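Ethylbenzene dehydrogenase beta-subunit (Aromatoleum aromaticum, PDB 2IVF) is an iron-sulfur subunit with ferredoxin-like dicluster sequence, whose four clusters (three SF4, one Fe3-S4) probably relay electrons between its partner subunits. Local coordinates at residues L19-D24 with A225-C230; M51-V56 with K210-Y215; T244-K249 with S338-G343. All coordinates share one frame; numbering follows the deposited sequence.

Contact 1: residues L19-D24 with A225-C230; sequences LVTVID and ACNRQC. With SF4 (iron/sulfur cluster), chain U; SF4 (iron/sulfur cluster), chain T.
A single buried hydrogen bond between T21 and N227 ties strand 19-24 to the short helix 225-228, in the protein interior, beside the peptide that links two iron/sulfur clusters. ND2 of N227 donates to OG1 of T21 over 2.9 Å, and the bond is nearly straight, with an N-H...O angle of 170°. The hydroxyl lies only 3° out of the amide plane of N227, as expected for an N-H of the amide pointing directly at it. The two side chains approach from opposite directions. With chi1 of T21 at -70°, OG1 sits anti to the carbonyl carbon and takes the bond, while the methyl CG2 lies alongside the amide, 3.3 Å from OD1 of N227. That oxygen has its own partner, NH1 of R235, and ND2 also gives a weak bond to OD1 of N224, so three partners fix the rotation of the buried amide. F237 of the adjacent strand 235-239 packs against both T21 and N227.

The clusters are bound on the helical side. SG of C226 ligates FE3 of SF4 U at 2.3 Å, and past the helix end SG of C230 ligates FE3 of SF4 T, also at 2.3 Å. N227 lies in sequence between these ligands, so its bond joins the peptide spanning the two clusters to the sheet. Two cysteines four residues apart that serve different clusters are characteristic of the ferredoxin-like dicluster fold, in which the last cysteine of a motif ending in CxxxC serves the neighbouring cluster: here C211, C214 and C226 bind one and C230 the other.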
# COMPACT_ATOMS: atom_id res chain seq x y z
N LEU B 19 18.99 -23.36 -9.62
CA LEU B 19 18.39 -22.46 -8.67
C LEU B 19 16.90 -22.48 -8.82
O LEU B 19 16.38 -22.46 -9.92
CB LEU B 19 18.94 -21.04 -8.85
CG LEU B 19 20.40 -20.81 -8.39
CD1 LEU B 19 20.96 -19.40 -8.75
CD2 LEU B 19 20.50 -21.03 -6.90
N VAL B 20 16.21 -22.55 -7.70
CA VAL B 20 14.76 -22.57 -7.67
C VAL B 20 14.23 -21.64 -6.60
O VAL B 20 14.93 -21.30 -5.62
CB VAL B 20 14.18 -23.97 -7.44
CG1 VAL B 20 14.84 -25.02 -8.41
CG2 VAL B 20 14.29 -24.36 -6.04
N THR B 21 13.00 -21.19 -6.85
CA THR B 21 12.27 -20.41 -5.91
C THR B 21 10.98 -21.16 -5.59
O THR B 21 10.36 -21.79 -6.46
CB THR B 21 11.90 -19.01 -6.47
OG1 THR B 21 13.10 -18.19 -6.60
CG2 THR B 21 10.91 -18.31 -5.53
N VAL B 22 10.60 -21.14 -4.35
CA VAL B 22 9.29 -21.60 -3.93
C VAL B 22 8.50 -20.36 -3.50
O VAL B 22 9.02 -19.49 -2.78
CB VAL B 22 9.38 -22.57 -2.75
CG1 VAL B 22 8.00 -22.77 -2.08
CG2 VAL B 22 9.98 -23.91 -3.24
N ILE B 23 7.25 -20.28 -3.92
CA ILE B 23 6.37 -19.14 -3.55
C ILE B 23 5.14 -19.70 -2.88
O ILE B 23 4.45 -20.53 -3.45
CB ILE B 23 5.93 -18.37 -4.81
CG1 ILE B 23 7.19 -17.88 -5.55
CG2 ILE B 23 4.87 -17.27 -4.47
CD1 ILE B 23 6.96 -17.07 -6.85
N ASP B 24 4.89 -19.29 -1.64
CA ASP B 24 3.80 -19.87 -0.85
C ASP B 24 2.60 -18.99 -1.04
O ASP B 24 2.51 -17.92 -0.45
CB ASP B 24 4.17 -19.94 0.64
CG ASP B 24 3.12 -20.66 1.46
OD1 ASP B 24 1.96 -20.82 0.95
OD2 ASP B 24 3.43 -21.05 2.60
N ALA B 225 16.45 -10.25 -5.31
CA ALA B 225 15.76 -9.17 -4.62
C ALA B 225 14.27 -9.48 -4.38
O ALA B 225 13.67 -9.10 -3.34
CB ALA B 225 15.93 -7.86 -5.43
N CYS B 226 13.63 -10.10 -5.35
CA CYS B 226 12.18 -10.35 -5.23
C CYS B 226 11.87 -11.37 -4.15
O CYS B 226 10.79 -11.33 -3.54
CB CYS B 226 11.57 -10.70 -6.59
SG CYS B 226 12.29 -12.19 -7.28
N ASN B 227 12.81 -12.28 -3.92
CA ASN B 227 12.74 -13.20 -2.81
C ASN B 227 13.12 -12.56 -1.48
O ASN B 227 12.45 -12.76 -0.50
CB ASN B 227 13.62 -14.40 -3.09
CG ASN B 227 13.03 -15.35 -4.08
OD1 ASN B 227 11.81 -15.33 -4.35
ND2 ASN B 227 13.87 -16.27 -4.59
N ARG B 228 14.23 -11.81 -1.46
CA ARG B 228 14.74 -11.29 -0.24
C ARG B 228 13.80 -10.21 0.30
O ARG B 228 13.54 -10.19 1.48
CB ARG B 228 16.13 -10.69 -0.39
CG ARG B 228 16.76 -10.31 0.95
CD ARG B 228 18.19 -9.75 0.79
NE ARG B 228 18.68 -9.32 2.10
CZ ARG B 228 18.30 -8.19 2.69
NH1 ARG B 228 17.48 -7.35 2.07
NH2 ARG B 228 18.71 -7.91 3.91
N GLN B 229 13.27 -9.38 -0.58
CA GLN B 229 12.44 -8.24 -0.16
C GLN B 229 10.96 -8.47 0.12
O GLN B 229 10.21 -7.53 0.41
CB GLN B 229 12.61 -7.09 -1.14
CG GLN B 229 14.06 -6.56 -1.18
CD GLN B 229 14.24 -5.28 -1.95
OE1 GLN B 229 14.96 -5.25 -2.93
NE2 GLN B 229 13.53 -4.21 -1.54
N CYS B 230 10.52 -9.72 0.08
CA CYS B 230 9.15 -10.06 0.24
C CYS B 230 8.82 -9.97 1.73
O CYS B 230 9.33 -10.79 2.53
CB CYS B 230 8.94 -11.46 -0.21
SG CYS B 230 7.34 -12.16 0.23
FE1 SF4 U . 14.42 -12.06 -11.52
FE2 SF4 U . 13.91 -9.54 -10.95
FE3 SF4 U . 13.44 -11.44 -9.11
FE4 SF4 U . 15.99 -10.77 -9.65
S1 SF4 U . 14.41 -9.42 -8.69
S2 SF4 U . 15.17 -12.90 -9.54
S3 SF4 U . 15.87 -10.29 -11.92
S4 SF4 U . 12.37 -11.16 -11.17
FE1 SF4 T . 3.40 -11.64 -2.41
FE2 SF4 T . 5.44 -10.29 -3.66
FE3 SF4 T . 5.74 -11.31 -1.19
FE4 SF4 T . 4.17 -9.13 -1.46
S1 SF4 T . 6.38 -9.23 -1.88
S2 SF4 T . 3.73 -11.01 -0.23
S3 SF4 T . 3.25 -9.61 -3.49
S4 SF4 T . 5.37 -12.50 -3.15

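Contact 2: residues M51-V56 with K210-Y215; sequences MRWNNV and KCILCY. With SF4 (iron/sulfur cluster), chain U.
The indole of W53 lies over the backbone of K210 and C211 beside one SF4 cluster and carries the contact. M51 comes first and takes part through W53: its SD accepts a weak hydrogen bond from NE1 of W53, at 3.4 Å with an N-H...S angle of 142°, which may help to orient the indole. After R52, W53 brings its ring over the peptide linking K210 to C211. O of K210 stands 3.2 Å above the ring plane and N of C211 3.5 Å above it on the same face, both offset toward the rim, so a polar peptide lies flat on the aromatic surface. CB of W53 also packs on CB of C211, while CG1 of I212 approaches CZ3 obliquely. Near the ring plane, at the edge of the indole, S3 of the cluster lies 3.6 Å from CE3. At N54 the backbone N comes within 3.5 Å of cluster atom S4.

The facing loop supplies two ligands. With SG anti to the backbone N, C211 reaches FE1, and C214 binds FE4. N of L213 donates to SG of C211 with an angle of 151°, a hydrogen bond to sulfur of the kind that may tune the cluster potential. NZ of K210 folds back onto O of C211 at 2.6 Å, in the carbonyl plane, and also bonds O of V177.

Around this pair, W42 of helix 33-42 meets the ring of W53 with planes about 20° apart, and Y68 of the alpha-subunit packs on W53 and I212. The segment 51-56 runs into strand 55-59, whereas 210-215 joins strand 207-210 to helix 215-218, with L178 of strand 177-179 against I212.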
# COMPACT_ATOMS: atom_id res chain seq x y z
N MET B 51 8.57 -3.59 -18.37
CA MET B 51 8.88 -4.95 -17.98
C MET B 51 8.73 -5.12 -16.50
O MET B 51 9.35 -4.39 -15.71
CB MET B 51 10.31 -5.28 -18.34
CG MET B 51 10.67 -5.06 -19.79
SD MET B 51 12.43 -5.44 -20.04
CE MET B 51 12.63 -5.14 -21.81
N ARG B 52 7.91 -6.10 -16.12
CA ARG B 52 7.77 -6.54 -14.74
C ARG B 52 8.26 -7.95 -14.67
O ARG B 52 7.48 -8.91 -14.70
CB ARG B 52 6.32 -6.41 -14.25
CG ARG B 52 5.92 -4.99 -13.93
CD ARG B 52 5.39 -4.29 -15.18
NE ARG B 52 4.96 -2.93 -14.88
CZ ARG B 52 4.39 -2.14 -15.77
NH1 ARG B 52 4.23 -2.55 -17.01
NH2 ARG B 52 3.99 -0.92 -15.44
N TRP B 53 9.58 -8.08 -14.63
CA TRP B 53 10.22 -9.40 -14.62
C TRP B 53 9.69 -10.16 -13.43
O TRP B 53 9.39 -11.33 -13.55
CB TRP B 53 11.72 -9.30 -14.53
CG TRP B 53 12.42 -8.65 -15.66
CD1 TRP B 53 11.93 -8.37 -16.91
CD2 TRP B 53 13.81 -8.30 -15.68
NE1 TRP B 53 12.92 -7.85 -17.68
CE2 TRP B 53 14.08 -7.80 -16.96
CE3 TRP B 53 14.84 -8.37 -14.74
CZ2 TRP B 53 15.33 -7.33 -17.32
CZ3 TRP B 53 16.08 -7.95 -15.09
CH2 TRP B 53 16.33 -7.43 -16.38
N ASN B 54 9.53 -9.50 -12.28
CA ASN B 54 8.75 -10.03 -11.21
C ASN B 54 7.42 -9.35 -11.32
O ASN B 54 7.32 -8.11 -11.34
CB ASN B 54 9.33 -9.73 -9.82
CG ASN B 54 8.44 -10.27 -8.74
OD1 ASN B 54 8.74 -11.30 -8.16
ND2 ASN B 54 7.29 -9.61 -8.49
N ASN B 55 6.39 -10.18 -11.49
CA ASN B 55 5.05 -9.65 -11.63
C ASN B 55 4.10 -10.30 -10.64
O ASN B 55 4.25 -11.47 -10.29
CB ASN B 55 4.53 -9.79 -13.06
CG ASN B 55 4.70 -11.15 -13.60
OD1 ASN B 55 5.75 -11.47 -14.21
ND2 ASN B 55 3.69 -11.96 -13.47
N VAL B 56 3.12 -9.54 -10.20
CA VAL B 56 2.12 -10.08 -9.26
C VAL B 56 0.75 -9.65 -9.67
O VAL B 56 0.49 -8.47 -9.84
CB VAL B 56 2.35 -9.65 -7.81
CG1 VAL B 56 1.40 -10.40 -6.93
CG2 VAL B 56 3.79 -9.86 -7.34
N LYS B 210 14.88 -10.21 -19.79
CA LYS B 210 14.16 -11.10 -18.92
C LYS B 210 14.83 -11.13 -17.54
O LYS B 210 15.95 -10.68 -17.35
CB LYS B 210 14.21 -12.52 -19.54
CG LYS B 210 15.58 -13.15 -19.54
CD LYS B 210 15.58 -14.55 -20.09
CE LYS B 210 14.94 -15.58 -19.21
NZ LYS B 210 15.49 -15.54 -17.82
N CYS B 211 14.14 -11.76 -16.61
CA CYS B 211 14.71 -12.04 -15.31
C CYS B 211 16.06 -12.69 -15.46
O CYS B 211 16.22 -13.66 -16.18
CB CYS B 211 13.74 -12.92 -14.54
SG CYS B 211 14.31 -13.65 -13.04
N ILE B 212 17.04 -12.10 -14.78
CA ILE B 212 18.43 -12.57 -14.76
C ILE B 212 18.77 -13.36 -13.47
O ILE B 212 19.93 -13.63 -13.16
CB ILE B 212 19.39 -11.38 -14.99
CG1 ILE B 212 19.29 -10.33 -13.87
CG2 ILE B 212 19.06 -10.76 -16.37
CD1 ILE B 212 20.48 -9.32 -13.84
N LEU B 213 17.73 -13.78 -12.78
CA LEU B 213 17.81 -14.31 -11.43
C LEU B 213 18.80 -13.50 -10.57
O LEU B 213 19.51 -14.06 -9.75
CB LEU B 213 18.13 -15.80 -11.40
CG LEU B 213 17.12 -16.64 -10.60
CD1 LEU B 213 17.46 -18.13 -10.71
CD2 LEU B 213 17.01 -16.18 -9.13
N CYS B 214 18.78 -12.17 -10.73
CA CYS B 214 19.69 -11.29 -10.01
C CYS B 214 21.12 -11.82 -9.94
O CYS B 214 21.73 -11.76 -8.89
CB CYS B 214 19.22 -11.12 -8.58
SG CYS B 214 17.77 -10.08 -8.41
N TYR B 215 21.65 -12.35 -11.05
CA TYR B 215 22.91 -13.04 -10.92
C TYR B 215 24.03 -12.18 -10.34
O TYR B 215 24.91 -12.73 -9.69
CB TYR B 215 23.36 -13.72 -12.22
CG TYR B 215 23.69 -12.79 -13.38
CD1 TYR B 215 24.93 -12.16 -13.47
CD2 TYR B 215 22.78 -12.57 -14.41
CE1 TYR B 215 25.24 -11.32 -14.53
CE2 TYR B 215 23.09 -11.71 -15.50
CZ TYR B 215 24.33 -11.10 -15.54
OH TYR B 215 24.68 -10.25 -16.59
FE1 SF4 U . 14.42 -12.06 -11.52
FE2 SF4 U . 13.91 -9.54 -10.95
FE3 SF4 U . 13.44 -11.44 -9.11
FE4 SF4 U . 15.99 -10.77 -9.65
S1 SF4 U . 14.41 -9.42 -8.69
S2 SF4 U . 15.17 -12.90 -9.54
S3 SF4 U . 15.87 -10.29 -11.92
S4 SF4 U . 12.37 -11.16 -11.17

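Contact 3: residues T244-K249 with S338-G343; sequences TSHVHK and SDRFGG
Rotation of H246 about its first torsion (chi1 -73°), with CG anti to the carbonyl carbon, lays the imidazole against the backbone of D339 and R340. This is the N-terminal end of helix 246-253 meeting the end of a 3-10 segment, 338-340, with S245 as the N-cap. OG of S245 accepts from N of H248 at 3.0 Å with an angle of 161°, the classical capping bond, and the same hydroxyl also bonds O of D242.

One face of the H246 ring is covered by the turn. O of D339 stands 3.3 Å above the ring plane, over its centre, and the angle at ND1 is too poor for a hydrogen bond, so the contact is carbonyl over aromatic face. CA of R340 makes a CH-pi contact with the same face, 4.3 Å from the ring centroid and 27° off the ring normal. CB of D339 packs on CE1 of the ring. CG of R340 lies near CD2, but the guanidinium leads elsewhere, NE bonding O of R235 and NH1 bonding O of L332. NE2 of H246 makes a weak bond to OG of S334.

CA of G342, a residue with positive phi, rests against CB of S245. V247 packs on V20 and V22 of strand 19-24, so the helix start lies against one face of that sheet.

No direct hydrogen bond crosses between the segments, and water fills this role at the N-H groups of the first helical turn. One molecule accepts from N of V247 and donates weakly to O of R340; the other accepts from N of H246 and weakly from N of G342, and donates to O of D339 at 2.6 Å.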
# COMPACT_ATOMS: atom_id res chain seq x y z
N THR B 244 19.48 -29.69 2.44
CA THR B 244 19.21 -28.92 3.64
C THR B 244 18.36 -27.70 3.41
O THR B 244 17.99 -27.04 4.35
CB THR B 244 20.54 -28.53 4.32
OG1 THR B 244 21.25 -27.56 3.53
CG2 THR B 244 21.40 -29.79 4.44
N SER B 245 18.00 -27.40 2.16
CA SER B 245 17.34 -26.14 1.87
C SER B 245 15.84 -26.27 2.02
O SER B 245 15.29 -27.36 1.79
CB SER B 245 17.66 -25.69 0.43
OG SER B 245 17.18 -26.59 -0.57
N HIS B 246 15.17 -25.17 2.36
CA HIS B 246 13.73 -25.09 2.23
C HIS B 246 13.22 -25.52 0.87
O HIS B 246 12.24 -26.26 0.78
CB HIS B 246 13.20 -23.69 2.54
CG HIS B 246 13.25 -23.36 3.98
ND1 HIS B 246 14.18 -23.95 4.81
CD2 HIS B 246 12.52 -22.52 4.76
CE1 HIS B 246 13.98 -23.52 6.05
NE2 HIS B 246 12.99 -22.66 6.04
N VAL B 247 13.86 -25.05 -0.20
CA VAL B 247 13.31 -25.36 -1.51
C VAL B 247 13.35 -26.87 -1.77
O VAL B 247 12.40 -27.44 -2.25
CB VAL B 247 13.95 -24.52 -2.66
CG1 VAL B 247 13.62 -23.04 -2.48
CG2 VAL B 247 15.45 -24.72 -2.75
N HIS B 248 14.44 -27.53 -1.45
CA HIS B 248 14.49 -28.96 -1.64
C HIS B 248 13.43 -29.67 -0.82
O HIS B 248 12.73 -30.57 -1.32
CB HIS B 248 15.83 -29.53 -1.24
CG HIS B 248 15.88 -30.99 -1.46
ND1 HIS B 248 16.25 -31.53 -2.67
CD2 HIS B 248 15.57 -32.02 -0.65
CE1 HIS B 248 16.19 -32.85 -2.58
NE2 HIS B 248 15.77 -33.17 -1.37
N LYS B 249 13.26 -29.23 0.44
CA LYS B 249 12.30 -29.87 1.37
C LYS B 249 10.84 -29.71 0.96
O LYS B 249 10.04 -30.63 1.12
CB LYS B 249 12.53 -29.35 2.78
CG LYS B 249 13.80 -29.90 3.39
CD LYS B 249 14.12 -29.23 4.72
CE LYS B 249 15.52 -29.64 5.24
NZ LYS B 249 15.85 -28.79 6.38
N SER B 338 16.18 -15.76 7.54
CA SER B 338 17.31 -15.99 6.63
C SER B 338 17.39 -17.47 6.23
O SER B 338 18.05 -17.81 5.24
CB SER B 338 18.63 -15.55 7.23
OG SER B 338 18.87 -16.27 8.42
N ASP B 339 16.73 -18.35 6.99
CA ASP B 339 16.76 -19.79 6.66
C ASP B 339 16.00 -20.09 5.36
O ASP B 339 16.11 -21.19 4.86
CB ASP B 339 16.11 -20.63 7.77
CG ASP B 339 17.02 -20.86 8.97
OD1 ASP B 339 18.21 -20.56 8.95
OD2 ASP B 339 16.50 -21.33 9.97
N ARG B 340 15.22 -19.14 4.85
CA ARG B 340 14.45 -19.35 3.62
C ARG B 340 15.31 -19.33 2.37
O ARG B 340 14.85 -19.72 1.31
CB ARG B 340 13.36 -18.29 3.50
CG ARG B 340 12.37 -18.38 4.66
CD ARG B 340 11.09 -17.67 4.46
NE ARG B 340 10.27 -18.22 3.41
CZ ARG B 340 9.19 -19.00 3.56
NH1 ARG B 340 8.79 -19.43 4.75
NH2 ARG B 340 8.54 -19.39 2.50
N PHE B 341 16.57 -18.91 2.49
CA PHE B 341 17.33 -18.52 1.28
C PHE B 341 18.43 -19.42 0.86
O PHE B 341 19.23 -19.03 0.06
CB PHE B 341 17.83 -17.10 1.43
CG PHE B 341 16.70 -16.14 1.68
CD1 PHE B 341 15.87 -15.76 0.66
CD2 PHE B 341 16.42 -15.71 2.95
CE1 PHE B 341 14.80 -14.93 0.87
CE2 PHE B 341 15.34 -14.84 3.18
CZ PHE B 341 14.52 -14.47 2.15
N GLY B 342 18.49 -20.61 1.41
CA GLY B 342 19.33 -21.64 0.81
C GLY B 342 20.81 -21.33 0.84
O GLY B 342 21.54 -21.73 -0.09
N GLY B 343 21.24 -20.60 1.87
CA GLY B 343 22.61 -20.14 2.02
C GLY B 343 22.97 -18.83 1.34
O GLY B 343 24.06 -18.31 1.55
O HOH W 1 16.74 -22.77 2.94
O HOH W 2 15.78 -22.88 0.33

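Overall arrangement
Contacts 1 and 2 are wholly buried, their centres about 9 Å from the centre of the chain, and both border SF4 U, to which contact 1 gives one cysteine and contact 2 two; they touch where CB of C226 lies 3.3 Å from OD1 of N54. Contact 3 is only partly buried, its centre about 19 Å from that point, and has no cluster ligand. It still meets contact 1, through V247 packed on V20 and V22 and F341 against 225-230, whereas contacts 2 and 3 do not touch. Chemistry follows location: one straight amide-hydroxyl bond in contact 1, an indole face on a peptide in contact 2, and water bridges with an imidazole face in contact 3.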